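Local coordinates for DNA polymerase III beta subunit (Streptococcus pyogenes, PDB 2AVT), which probably forms, as a ring-shaped dimer, the sliding clamp that encircles DNA and tethers the replicative polymerase to its template, at residues Ile2-Arg8 with Ile92-Glu98; Ser32-Val38 with Gly73-Ala79; Leu162-His166 with Val178-Ser182; Ser227-Ile231 with Tyr241-Leu245. All blocks are in the same frame, centred on the assembly; numbering follows the deposited sequence.

All four contacts are antiparallel strand pairs of one clamp subunit, and they differ mainly in how each pair ends. Interactions 1 and 2 belong to the N-terminal domain: 32-38 with 73-79 is nested in the chain between the strands of interaction 1, and the two meet where Ile-2 packs on Val-38, Gly-73 and Ile-75. Interaction 1 sets an apolar face against a polar one; in interaction 2 the second face is mixed. Interactions 3 and 4 are hairpin ends of the central domain, touching through Leu-245 and Gly-164. Interaction 3 is the most buried, its separated strands bridged by a water; interaction 4, partly exposed, uses an ST motif and a leucine. Interactions 2 and 4 share one sheet.

Interaction 1 (Ile2-Arg8 with Ile92-Glu98); sequences IQFSINR and ISINVKE
Phe-4 and Val-96 meet on the inner face of two antiparallel strands, where the valine lies over one face of the ring. Val-96 CB sits over that face, 4.0 Å from the centroid of the Phe-4 ring, a CH-pi contact. Val-96 CG2 reaches Phe-4 CZ at 3.7 Å. A chi1 of 70° places the phenylalanine CG between its own backbone N and carbonyl carbon, which lays the ring alongside the valine, both pointing the same way. Farther along this face, Arg-8 CG runs across Ile-94 CD1 at 3.8 Å; the guanidinium goes on to the carbonyl of Leu-89.

The other face is polar. Gln-3 and Lys-97 lie side by side, the amide against the aliphatic lysine chain, with OE1 of Gln-3 3.4 Å from Lys-97 CE. Gln-3 NE2 also gives a weak bond to Asn-95 OD1, the two amide planes being 75° apart.

Backbone bonds pair Phe-4 with Val-96 and Ile-6 with Ile-94. At the chain start, the backbone N of Ile-2 donates to the anti lone pair of Glu-98 OE1 at 2.9 Å, nearly straight at 170°. Arg-8 N to Ile-92 O closes the other end, where Asn-7 is the N-cap of helix 8-18, its OD1 taking the N-H of Leu-10. Val-38 packs beneath Phe-4 and Ile-2, while strands 67-71 and 103-108 flank the pair. Strand 3-7 thus leads straight into helix 8-18, and the sheet turns its apolar face inward, as in the N-terminal domain of the DNA-clamp family.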
loop_
_atom_site.group_PDB
_atom_site.type_symbol
_atom_site.label_atom_id
_atom_site.label_comp_id
_atom_site.label_asym_id
_atom_site.label_seq_id
_atom_site.Cartn_x
_atom_site.Cartn_y
_atom_site.Cartn_z
ATOM N N ILE A 2 -6.102 -9.116 36.343
ATOM C CA ILE A 2 -5.231 -9.726 35.345
ATOM C C ILE A 2 -3.750 -9.622 35.648
ATOM O O ILE A 2 -3.275 -8.610 36.149
ATOM C CB ILE A 2 -5.438 -9.094 33.938
ATOM C CG1 ILE A 2 -6.837 -9.413 33.416
ATOM C CG2 ILE A 2 -4.379 -9.617 32.960
ATOM C CD1 ILE A 2 -7.172 -8.717 32.100
ATOM N N GLN A 3 -3.027 -10.687 35.320
ATOM C CA GLN A 3 -1.584 -10.724 35.480
ATOM C C GLN A 3 -0.985 -11.900 34.732
ATOM O O GLN A 3 -1.200 -13.060 35.098
ATOM C CB GLN A 3 -1.170 -10.815 36.945
ATOM C CG GLN A 3 0.334 -11.052 37.102
ATOM C CD GLN A 3 1.014 -10.000 37.957
ATOM O OE1 GLN A 3 0.642 -9.790 39.113
ATOM N NE2 GLN A 3 2.014 -9.329 37.390
ATOM N N PHE A 4 -0.236 -11.600 33.679
ATOM C CA PHE A 4 0.410 -12.644 32.899
ATOM C C PHE A 4 1.591 -12.064 32.133
ATOM O O PHE A 4 1.665 -10.853 31.910
ATOM C CB PHE A 4 -0.602 -13.310 31.941
ATOM C CG PHE A 4 -1.055 -12.437 30.786
ATOM C CD1 PHE A 4 -2.174 -11.619 30.905
ATOM C CD2 PHE A 4 -0.383 -12.465 29.566
ATOM C CE1 PHE A 4 -2.620 -10.848 29.831
ATOM C CE2 PHE A 4 -0.827 -11.695 28.490
ATOM C CZ PHE A 4 -1.946 -10.888 28.624
ATOM N N SER A 5 2.521 -12.936 31.766
ATOM C CA SER A 5 3.704 -12.565 31.005
ATOM C C SER A 5 3.606 -13.363 29.724
ATOM O O SER A 5 3.216 -14.528 29.742
ATOM C CB SER A 5 4.979 -12.950 31.759
ATOM O OG SER A 5 5.090 -12.204 32.961
ATOM N N ILE A 6 3.979 -12.759 28.611
ATOM C CA ILE A 6 3.866 -13.460 27.352
ATOM C C ILE A 6 4.968 -13.062 26.406
ATOM O O ILE A 6 5.562 -11.991 26.543
ATOM C CB ILE A 6 2.491 -13.150 26.695
ATOM C CG1 ILE A 6 2.244 -14.068 25.500
ATOM C CG2 ILE A 6 2.447 -11.698 26.225
ATOM C CD1 ILE A 6 0.818 -13.979 24.971
ATOM N N ASN A 7 5.242 -13.940 25.448
ATOM C CA ASN A 7 6.248 -13.694 24.428
ATOM C C ASN A 7 5.634 -12.649 23.485
ATOM O O ASN A 7 4.496 -12.813 23.038
ATOM C CB ASN A 7 6.542 -14.998 23.680
ATOM C CG ASN A 7 7.432 -14.797 22.474
ATOM O OD1 ASN A 7 6.997 -14.270 21.454
ATOM N ND2 ASN A 7 8.690 -15.214 22.588
ATOM N N ARG A 8 6.384 -11.585 23.192
ATOM C CA ARG A 8 5.905 -10.492 22.336
ATOM C C ARG A 8 5.479 -10.935 20.933
ATOM O O ARG A 8 4.394 -10.584 20.456
ATOM C CB ARG A 8 6.992 -9.404 22.231
ATOM C CG ARG A 8 6.565 -8.104 21.542
ATOM C CD ARG A 8 7.781 -7.175 21.335
ATOM N NE ARG A 8 8.824 -7.882 20.591
ATOM C CZ ARG A 8 10.084 -7.478 20.450
ATOM N NH1 ARG A 8 10.498 -6.342 21.002
ATOM N NH2 ARG A 8 10.941 -8.238 19.773
ATOM N N ILE A 92 11.708 -9.088 24.333
ATOM C CA ILE A 92 11.067 -10.296 23.837
ATOM C C ILE A 92 9.846 -10.694 24.651
ATOM O O ILE A 92 8.919 -11.296 24.118
ATOM C CB ILE A 92 12.065 -11.475 23.822
ATOM C CG1 ILE A 92 13.297 -11.095 22.998
ATOM C CG2 ILE A 92 11.407 -12.709 23.222
ATOM C CD1 ILE A 92 14.383 -12.165 22.956
ATOM N N SER A 93 9.836 -10.363 25.936
ATOM C CA SER A 93 8.704 -10.713 26.777
ATOM C C SER A 93 8.025 -9.511 27.412
ATOM O O SER A 93 8.664 -8.525 27.779
ATOM C CB SER A 93 9.120 -11.710 27.868
ATOM O OG SER A 93 10.244 -11.248 28.590
ATOM N N ILE A 94 6.711 -9.619 27.545
ATOM C CA ILE A 94 5.903 -8.556 28.106
ATOM C C ILE A 94 5.126 -9.023 29.314
ATOM O O ILE A 94 4.545 -10.112 29.311
ATOM C CB ILE A 94 4.899 -8.032 27.064
ATOM C CG1 ILE A 94 5.657 -7.505 25.848
ATOM C CG2 ILE A 94 4.039 -6.935 27.667
ATOM C CD1 ILE A 94 4.768 -7.049 24.729
ATOM N N ASN A 95 5.119 -8.196 30.349
ATOM C CA ASN A 95 4.381 -8.500 31.557
ATOM C C ASN A 95 3.169 -7.584 31.533
ATOM O O ASN A 95 3.303 -6.382 31.302
ATOM C CB ASN A 95 5.231 -8.219 32.791
ATOM C CG ASN A 95 4.614 -8.771 34.058
ATOM O OD1 ASN A 95 3.692 -8.187 34.624
ATOM N ND2 ASN A 95 5.116 -9.916 34.506
ATOM N N VAL A 96 1.992 -8.162 31.749
ATOM C CA VAL A 96 0.738 -7.423 31.734
ATOM C C VAL A 96 0.106 -7.495 33.106
ATOM O O VAL A 96 -0.236 -8.578 33.572
ATOM C CB VAL A 96 -0.240 -8.023 30.713
ATOM C CG1 VAL A 96 -1.486 -7.158 30.618
ATOM C CG2 VAL A 96 0.437 -8.147 29.359
ATOM N N LYS A 97 -0.045 -6.347 33.756
ATOM C CA LYS A 97 -0.623 -6.317 35.091
ATOM C C LYS A 97 -1.724 -5.283 35.211
ATOM O O LYS A 97 -1.490 -4.091 35.023
ATOM C CB LYS A 97 0.469 -6.030 36.132
ATOM C CG LYS A 97 0.016 -6.168 37.581
ATOM C CD LYS A 97 1.212 -6.032 38.534
ATOM C CE LYS A 97 0.869 -6.487 39.947
ATOM N NZ LYS A 97 2.103 -6.794 40.742
ATOM N N GLU A 98 -2.930 -5.743 35.523
ATOM C CA GLU A 98 -4.053 -4.835 35.683
ATOM C C GLU A 98 -4.003 -4.222 37.069
ATOM O O GLU A 98 -3.649 -4.893 38.039
ATOM C CB GLU A 98 -5.383 -5.578 35.499
ATOM C CG GLU A 98 -6.602 -4.830 36.047
ATOM C CD GLU A 98 -7.909 -5.596 35.848
ATOM O OE1 GLU A 98 -7.864 -6.840 35.714
ATOM O OE2 GLU A 98 -8.984 -4.959 35.838
#

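Interaction 2 (Ser32-Val38 with Gly73-Ala79); sequences SSIKIEV and GAILLEA
Chi1 of Ser-32, at 64°, turns OG in between its backbone N and carbonyl carbon, and Glu-78 folds back at chi2 (-61°) to bring its carboxylate there. Ser-32 OG and Glu-78 OE1 come within 2.6 Å. A water donates to both Ser-32 OG and Glu-78 OE2. Pro-29 O is a further partner of the hydroxyl. Beside this polar end, Ala-79 N donates to Ser-32 O at 3.1 Å, just as helix 79-88 begins.

Strand 73-78, in the N-terminal domain, is the outermost of its sheet within this chain. Reciprocal backbone bonds join Ile-34 with Leu-77, Ile-36 with Ile-75 and Val-38 with Gly-73. On one face, Ile-36 CD1 meets Leu-77 CD1 at 4.0 Å, and Ile-34 CB meets Ala-79 CB at 3.9 Å; helix 8-18 covers Ile-34. On the other, Leu-76 CD2 presses tightly on Lys-35 CB at 3.4 Å, while Lys-35 NZ continues to a salt bridge with Glu-37 OE2. The chemistry thus divides by place: apolar branches fill the face of Ile-34, Ile-36, Ile-75 and Leu-77, the second face is mixed, and hydroxyl, carboxylate and water cluster at the strand-to-helix turn, whose backbone bond is Ala-79 N to Ser-32 O.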
loop_
_atom_site.group_PDB
_atom_site.type_symbol
_atom_site.label_atom_id
_atom_site.label_comp_id
_atom_site.label_asym_id
_atom_site.label_seq_id
_atom_site.Cartn_x
_atom_site.Cartn_y
_atom_site.Cartn_z
ATOM N N SER A 32 -14.781 -1.107 18.767
ATOM C CA SER A 32 -13.422 -0.738 18.354
ATOM C C SER A 32 -12.423 -1.390 19.322
ATOM O O SER A 32 -11.214 -1.406 19.085
ATOM C CB SER A 32 -13.232 0.783 18.431
ATOM O OG SER A 32 -13.350 1.213 19.778
ATOM N N SER A 33 -12.923 -1.922 20.425
ATOM C CA SER A 33 -12.021 -2.512 21.393
ATOM C C SER A 33 -11.796 -4.011 21.252
ATOM O O SER A 33 -12.583 -4.735 20.617
ATOM C CB SER A 33 -12.506 -2.190 22.805
ATOM O OG SER A 33 -13.772 -2.765 23.040
ATOM N N ILE A 34 -10.674 -4.467 21.799
ATOM C CA ILE A 34 -10.393 -5.886 21.796
ATOM C C ILE A 34 -10.668 -6.319 23.228
ATOM O O ILE A 34 -10.343 -5.605 24.189
ATOM C CB ILE A 34 -8.929 -6.193 21.383
ATOM C CG1 ILE A 34 -8.702 -7.709 21.388
ATOM C CG2 ILE A 34 -7.966 -5.483 22.299
ATOM C CD1 ILE A 34 -7.590 -8.172 20.465
ATOM N N LYS A 35 -11.316 -7.465 23.377
ATOM C CA LYS A 35 -11.644 -7.974 24.696
ATOM C C LYS A 35 -10.614 -9.025 25.066
ATOM O O LYS A 35 -10.319 -9.921 24.281
ATOM C CB LYS A 35 -13.055 -8.571 24.682
ATOM C CG LYS A 35 -13.499 -9.205 25.975
ATOM C CD LYS A 35 -14.876 -9.835 25.790
ATOM C CE LYS A 35 -15.237 -10.739 26.958
ATOM N NZ LYS A 35 -16.386 -11.641 26.604
ATOM N N ILE A 36 -10.053 -8.896 26.261
ATOM C CA ILE A 36 -9.038 -9.825 26.723
ATOM C C ILE A 36 -9.512 -10.520 27.988
ATOM O O ILE A 36 -9.761 -9.873 29.005
ATOM C CB ILE A 36 -7.723 -9.089 27.030
ATOM C CG1 ILE A 36 -7.237 -8.352 25.780
ATOM C CG2 ILE A 36 -6.669 -10.077 27.494
ATOM C CD1 ILE A 36 -5.965 -7.565 25.994
ATOM N N GLU A 37 -9.666 -11.836 27.918
ATOM C CA GLU A 37 -10.090 -12.596 29.085
ATOM C C GLU A 37 -8.972 -13.554 29.445
ATOM O O GLU A 37 -8.546 -14.357 28.622
ATOM C CB GLU A 37 -11.359 -13.383 28.788
ATOM C CG GLU A 37 -12.537 -12.520 28.442
ATOM C CD GLU A 37 -13.716 -13.339 27.965
ATOM O OE1 GLU A 37 -13.546 -14.123 26.997
ATOM O OE2 GLU A 37 -14.807 -13.191 28.554
ATOM N N VAL A 38 -8.503 -13.462 30.680
ATOM C CA VAL A 38 -7.425 -14.312 31.135
ATOM C C VAL A 38 -7.966 -15.388 32.067
ATOM O O VAL A 38 -8.566 -15.083 33.104
ATOM C CB VAL A 38 -6.348 -13.479 31.868
ATOM C CG1 VAL A 38 -5.216 -14.377 32.326
ATOM C CG2 VAL A 38 -5.821 -12.374 30.941
ATOM N N GLY A 73 -8.744 -12.535 34.962
ATOM C CA GLY A 73 -9.301 -11.209 34.780
ATOM C C GLY A 73 -9.847 -10.989 33.383
ATOM O O GLY A 73 -9.712 -11.844 32.508
ATOM N N ALA A 74 -10.475 -9.839 33.178
ATOM C CA ALA A 74 -11.037 -9.513 31.880
ATOM C C ALA A 74 -11.041 -7.995 31.694
ATOM O O ALA A 74 -11.389 -7.248 32.608
ATOM C CB ALA A 74 -12.444 -10.078 31.768
ATOM N N ILE A 75 -10.645 -7.537 30.514
ATOM C CA ILE A 75 -10.592 -6.106 30.257
ATOM C C ILE A 75 -10.740 -5.798 28.779
ATOM O O ILE A 75 -10.485 -6.660 27.935
ATOM C CB ILE A 75 -9.249 -5.500 30.771
ATOM C CG1 ILE A 75 -9.318 -3.972 30.767
ATOM C CG2 ILE A 75 -8.081 -5.940 29.886
ATOM C CD1 ILE A 75 -8.040 -3.312 31.257
ATOM N N LEU A 76 -11.175 -4.572 28.483
ATOM C CA LEU A 76 -11.337 -4.076 27.121
ATOM C C LEU A 76 -10.338 -2.929 26.881
ATOM O O LEU A 76 -10.195 -2.034 27.714
ATOM C CB LEU A 76 -12.755 -3.533 26.900
ATOM C CG LEU A 76 -13.983 -4.411 27.177
ATOM C CD1 LEU A 76 -15.250 -3.630 26.806
ATOM C CD2 LEU A 76 -13.892 -5.693 26.355
ATOM N N LEU A 77 -9.682 -2.946 25.727
ATOM C CA LEU A 77 -8.709 -1.925 25.356
ATOM C C LEU A 77 -8.944 -1.582 23.888
ATOM O O LEU A 77 -9.389 -2.445 23.123
ATOM C CB LEU A 77 -7.278 -2.474 25.533
ATOM C CG LEU A 77 -6.840 -2.854 26.950
ATOM C CD1 LEU A 77 -5.538 -3.667 26.928
ATOM C CD2 LEU A 77 -6.665 -1.581 27.760
ATOM N N GLU A 78 -8.678 -0.338 23.487
ATOM C CA GLU A 78 -8.861 0.027 22.079
ATOM C C GLU A 78 -7.900 -0.859 21.304
ATOM O O GLU A 78 -6.692 -0.818 21.527
ATOM C CB GLU A 78 -8.518 1.499 21.833
ATOM C CG GLU A 78 -9.532 2.483 22.380
ATOM C CD GLU A 78 -10.905 2.305 21.761
ATOM O OE1 GLU A 78 -10.977 2.072 20.539
ATOM O OE2 GLU A 78 -11.908 2.414 22.492
ATOM N N ALA A 79 -8.438 -1.657 20.390
ATOM C CA ALA A 79 -7.639 -2.603 19.615
ATOM C C ALA A 79 -6.411 -2.097 18.846
ATOM O O ALA A 79 -5.286 -2.492 19.148
ATOM C CB ALA A 79 -8.542 -3.366 18.672
HETATM O O HOH W 1 -14.191 1.028 22.249
#

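Interaction 3 (Leu162-His166 with Val178-Ser182); sequences LTGVH and VATDS
His-166 and Val-178 are joined by two backbone hydrogen bonds, satisfying both N-H groups and both carbonyls across the pair. His-166 N reaches Val-178 O at 2.6 Å, and Val-178 N returns to His-166 O at 2.7 Å. The side chains of the pair also touch: with chi1 at 68°, Val-178 CG1 is brought to 3.5 Å from His-166 CB, while the imidazole leads away to meet the ring of Tyr-249.

Beyond Val-165, whose CG2 packs on Ala-179 CB at 4.1 Å, the chains separate and a water takes over. It accepts from Thr-180 N at 3.0 Å and lies near two carbonyl oxygens, Gly-164 O at 2.5 Å and Leu-162 O at 3.0 Å; how its protons are shared among the acceptors nearby is less certain. Leu-162 CD2 touches Thr-180 CG2 at 4.1 Å, the side chains crossing at a slant.

Thr-180 OG1 accepts the N-H of Ser-182, forming an ST turn, and is also hydrogen-bonded to the carbonyl of Arg-184. The Asp-181 carboxylate has its partner in a salt bridge with Arg-184. Flanked by strands 184-191 and 199-204, this is the open end of 164-170/174-180, a central-domain beta hairpin in a sheet that runs on into strands of the C-terminal domain.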
loop_
_atom_site.group_PDB
_atom_site.type_symbol
_atom_site.label_atom_id
_atom_site.label_comp_id
_atom_site.label_asym_id
_atom_site.label_seq_id
_atom_site.Cartn_x
_atom_site.Cartn_y
_atom_site.Cartn_z
ATOM N N LEU A 162 -27.930 -11.609 -2.520
ATOM C CA LEU A 162 -26.916 -11.775 -3.558
ATOM C C LEU A 162 -25.525 -11.388 -3.072
ATOM O O LEU A 162 -24.525 -11.655 -3.738
ATOM C CB LEU A 162 -27.253 -10.939 -4.794
ATOM C CG LEU A 162 -28.421 -11.383 -5.680
ATOM C CD1 LEU A 162 -28.301 -10.687 -7.028
ATOM C CD2 LEU A 162 -28.393 -12.895 -5.878
ATOM N N THR A 163 -25.471 -10.752 -1.908
ATOM C CA THR A 163 -24.209 -10.316 -1.329
ATOM C C THR A 163 -23.440 -11.500 -0.750
ATOM O O THR A 163 -22.230 -11.432 -0.560
ATOM C CB THR A 163 -24.448 -9.281 -0.207
ATOM O OG1 THR A 163 -25.250 -8.204 -0.710
ATOM C CG2 THR A 163 -23.131 -8.722 0.290
ATOM N N GLY A 164 -24.145 -12.589 -0.479
ATOM C CA GLY A 164 -23.481 -13.746 0.092
ATOM C C GLY A 164 -23.250 -14.913 -0.846
ATOM O O GLY A 164 -23.554 -14.852 -2.037
ATOM N N VAL A 165 -22.681 -15.977 -0.292
ATOM C CA VAL A 165 -22.410 -17.196 -1.040
ATOM C C VAL A 165 -23.440 -18.195 -0.544
ATOM O O VAL A 165 -23.570 -18.398 0.660
ATOM C CB VAL A 165 -20.980 -17.731 -0.748
ATOM C CG1 VAL A 165 -20.725 -19.035 -1.510
ATOM C CG2 VAL A 165 -19.951 -16.693 -1.153
ATOM N N HIS A 166 -24.201 -18.787 -1.456
ATOM C CA HIS A 166 -25.208 -19.773 -1.055
ATOM C C HIS A 166 -24.516 -21.118 -0.881
ATOM O O HIS A 166 -23.909 -21.628 -1.818
ATOM C CB HIS A 166 -26.304 -19.906 -2.121
ATOM C CG HIS A 166 -27.492 -20.703 -1.669
ATOM N ND1 HIS A 166 -28.421 -21.221 -2.547
ATOM C CD2 HIS A 166 -27.916 -21.051 -0.429
ATOM C CE1 HIS A 166 -29.363 -21.855 -1.869
ATOM N NE2 HIS A 166 -29.081 -21.765 -0.581
ATOM N N VAL A 178 -22.601 -21.708 -4.162
ATOM C CA VAL A 178 -22.813 -20.860 -5.332
ATOM C C VAL A 178 -22.951 -19.383 -4.972
ATOM O O VAL A 178 -23.465 -19.031 -3.910
ATOM C CB VAL A 178 -24.080 -21.280 -6.116
ATOM C CG1 VAL A 178 -25.315 -20.986 -5.293
ATOM C CG2 VAL A 178 -24.136 -20.537 -7.439
ATOM N N ALA A 179 -22.481 -18.524 -5.871
ATOM C CA ALA A 179 -22.559 -17.078 -5.683
ATOM C C ALA A 179 -22.746 -16.449 -7.055
ATOM O O ALA A 179 -22.202 -16.933 -8.044
ATOM C CB ALA A 179 -21.284 -16.545 -5.033
ATOM N N THR A 180 -23.515 -15.365 -7.104
ATOM C CA THR A 180 -23.786 -14.675 -8.351
ATOM C C THR A 180 -24.162 -13.212 -8.136
ATOM O O THR A 180 -24.617 -12.812 -7.061
ATOM C CB THR A 180 -24.937 -15.359 -9.128
ATOM O OG1 THR A 180 -25.122 -14.704 -10.385
ATOM C CG2 THR A 180 -26.236 -15.289 -8.349
ATOM N N ASP A 181 -23.948 -12.421 -9.180
ATOM C CA ASP A 181 -24.256 -10.997 -9.182
ATOM C C ASP A 181 -25.264 -10.759 -10.311
ATOM O O ASP A 181 -25.354 -9.657 -10.839
ATOM C CB ASP A 181 -22.986 -10.186 -9.444
ATOM C CG ASP A 181 -22.436 -10.408 -10.834
ATOM O OD1 ASP A 181 -22.716 -11.479 -11.410
ATOM O OD2 ASP A 181 -21.721 -9.517 -11.356
ATOM N N SER A 182 -26.006 -11.807 -10.678
ATOM C CA SER A 182 -27.006 -11.753 -11.747
ATOM C C SER A 182 -26.409 -11.136 -13.000
ATOM O O SER A 182 -27.075 -10.445 -13.773
ATOM C CB SER A 182 -28.227 -10.951 -11.313
ATOM O OG SER A 182 -27.903 -9.587 -11.105
HETATM O O HOH W 2 -24.463 -14.555 -4.379
#

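Interaction 4 (Ser227-Ile231 with Tyr241-Leu245); sequences SPSQI and YTRLL
This contact is the open end of the beta hairpin formed by strands 230-234 and 238-243 in the central domain, partly buried, where backbone pairing gives way to a leucine tucked beneath a turn. Strand 238-243 also pairs with 52-59 of the N-terminal domain, so the sheet crosses between the domains. Ile-231 and Thr-242 form the hydrogen-bonded pair, with Thr-242 N donating to Ile-231 O at 3.0 Å. One step outward, Leu-244 N donates to Ser-229 O at 2.7 Å. The same oxygen receives a water that also donates to Leu-244 O, so two donors grip it.

Leu-244 CG stands anti to its carbonyl carbon (chi1 -64°), which helps direct the branches at 227-231. Its CG lies 3.5 Å from Gln-230 CA, CD1 reaches Pro-228 O at 3.3 Å, and CD2 meets Ile-231 CG2 at 3.9 Å, the two side chains crossing at about a right angle. Leu-203 of strand 199-204 lies against both Leu-244 and Ile-231. The turn above is fixed from within: Ser-227 OG accepts the N-H of Gln-230 at 2.9 Å, an ST motif.

On the other face, the Gln-230 amide crosses the Tyr-241 side chain at a slant, planes 27° apart, Gln-230 NE2 lying 3.8 Å from Tyr-241 CD2. In chemical terms, main-chain hydrogen bonds and the packing of Leu-244 together hold the hairpin end, with a loose amide-ring contact outside.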
loop_
_atom_site.group_PDB
_atom_site.type_symbol
_atom_site.label_atom_id
_atom_site.label_comp_id
_atom_site.label_asym_id
_atom_site.label_seq_id
_atom_site.Cartn_x
_atom_site.Cartn_y
_atom_site.Cartn_z
ATOM N N SER A 227 -26.637 -22.489 13.199
ATOM C CA SER A 227 -27.723 -21.970 14.015
ATOM C C SER A 227 -28.496 -21.202 12.958
ATOM O O SER A 227 -28.013 -21.037 11.834
ATOM C CB SER A 227 -27.215 -21.019 15.105
ATOM O OG SER A 227 -27.078 -19.697 14.615
ATOM N N PRO A 228 -29.703 -20.726 13.281
ATOM C CA PRO A 228 -30.449 -19.987 12.257
ATOM C C PRO A 228 -29.816 -18.648 11.875
ATOM O O PRO A 228 -29.818 -18.263 10.701
ATOM C CB PRO A 228 -31.827 -19.802 12.896
ATOM C CG PRO A 228 -31.928 -20.962 13.852
ATOM C CD PRO A 228 -30.548 -21.000 14.454
ATOM N N SER A 229 -29.267 -17.949 12.863
ATOM C CA SER A 229 -28.678 -16.636 12.618
ATOM C C SER A 229 -27.193 -16.604 12.273
ATOM O O SER A 229 -26.719 -15.644 11.669
ATOM C CB SER A 229 -28.943 -15.718 13.819
ATOM O OG SER A 229 -28.554 -16.344 15.031
ATOM N N GLN A 230 -26.452 -17.636 12.652
ATOM C CA GLN A 230 -25.030 -17.655 12.340
ATOM C C GLN A 230 -24.407 -19.034 12.212
ATOM O O GLN A 230 -25.005 -20.055 12.571
ATOM C CB GLN A 230 -24.241 -16.848 13.379
ATOM C CG GLN A 230 -24.815 -16.864 14.782
ATOM C CD GLN A 230 -23.862 -16.274 15.812
ATOM O OE1 GLN A 230 -23.121 -15.334 15.529
ATOM N NE2 GLN A 230 -23.889 -16.820 17.013
ATOM N N ILE A 231 -23.191 -19.044 11.682
ATOM C CA ILE A 231 -22.435 -20.266 11.505
ATOM C C ILE A 231 -21.129 -20.085 12.280
ATOM O O ILE A 231 -20.557 -18.990 12.312
ATOM C CB ILE A 231 -22.161 -20.520 10.005
ATOM C CG1 ILE A 231 -21.257 -21.738 9.823
ATOM C CG2 ILE A 231 -21.542 -19.296 9.371
ATOM C CD1 ILE A 231 -20.956 -22.034 8.367
ATOM N N TYR A 241 -17.195 -16.815 14.236
ATOM C CA TYR A 241 -18.643 -16.743 14.016
ATOM C C TYR A 241 -18.963 -15.766 12.902
ATOM O O TYR A 241 -18.265 -14.767 12.718
ATOM C CB TYR A 241 -19.384 -16.257 15.261
ATOM C CG TYR A 241 -19.241 -17.118 16.478
ATOM C CD1 TYR A 241 -18.067 -17.117 17.222
ATOM C CD2 TYR A 241 -20.292 -17.913 16.908
ATOM C CE1 TYR A 241 -17.946 -17.884 18.365
ATOM C CE2 TYR A 241 -20.178 -18.688 18.054
ATOM C CZ TYR A 241 -19.005 -18.667 18.775
ATOM O OH TYR A 241 -18.887 -19.437 19.910
ATOM N N THR A 242 -20.036 -16.042 12.170
ATOM C CA THR A 242 -20.452 -15.166 11.092
ATOM C C THR A 242 -21.964 -15.038 11.051
ATOM O O THR A 242 -22.681 -16.033 11.165
ATOM C CB THR A 242 -20.019 -15.681 9.727
ATOM O OG1 THR A 242 -18.612 -15.954 9.732
ATOM C CG2 THR A 242 -20.332 -14.635 8.676
ATOM N N ARG A 243 -22.440 -13.805 10.887
ATOM C CA ARG A 243 -23.870 -13.531 10.802
ATOM C C ARG A 243 -24.361 -14.048 9.452
ATOM O O ARG A 243 -23.654 -13.943 8.452
ATOM C CB ARG A 243 -24.109 -12.022 10.927
ATOM C CG ARG A 243 -25.456 -11.512 10.441
ATOM C CD ARG A 243 -25.573 -10.018 10.746
ATOM N NE ARG A 243 -26.645 -9.356 10.005
ATOM C CZ ARG A 243 -26.626 -9.133 8.693
ATOM N NH1 ARG A 243 -27.644 -8.510 8.108
ATOM N NH2 ARG A 243 -25.589 -9.523 7.964
ATOM N N LEU A 244 -25.567 -14.607 9.429
ATOM C CA LEU A 244 -26.135 -15.147 8.197
ATOM C C LEU A 244 -27.114 -14.196 7.518
ATOM O O LEU A 244 -27.828 -13.441 8.183
ATOM C CB LEU A 244 -26.857 -16.472 8.482
ATOM C CG LEU A 244 -26.026 -17.657 8.987
ATOM C CD1 LEU A 244 -26.941 -18.841 9.205
ATOM C CD2 LEU A 244 -24.942 -18.008 7.989
ATOM N N LEU A 245 -27.141 -14.239 6.190
ATOM C CA LEU A 245 -28.066 -13.409 5.436
ATOM C C LEU A 245 -29.376 -14.188 5.352
ATOM O O LEU A 245 -29.407 -15.311 4.856
ATOM C CB LEU A 245 -27.513 -13.125 4.039
ATOM C CG LEU A 245 -26.283 -12.213 4.011
ATOM C CD1 LEU A 245 -25.669 -12.196 2.619
ATOM C CD2 LEU A 245 -26.691 -10.802 4.444
HETATM O O HOH W 3 -28.115 -13.564 11.341
#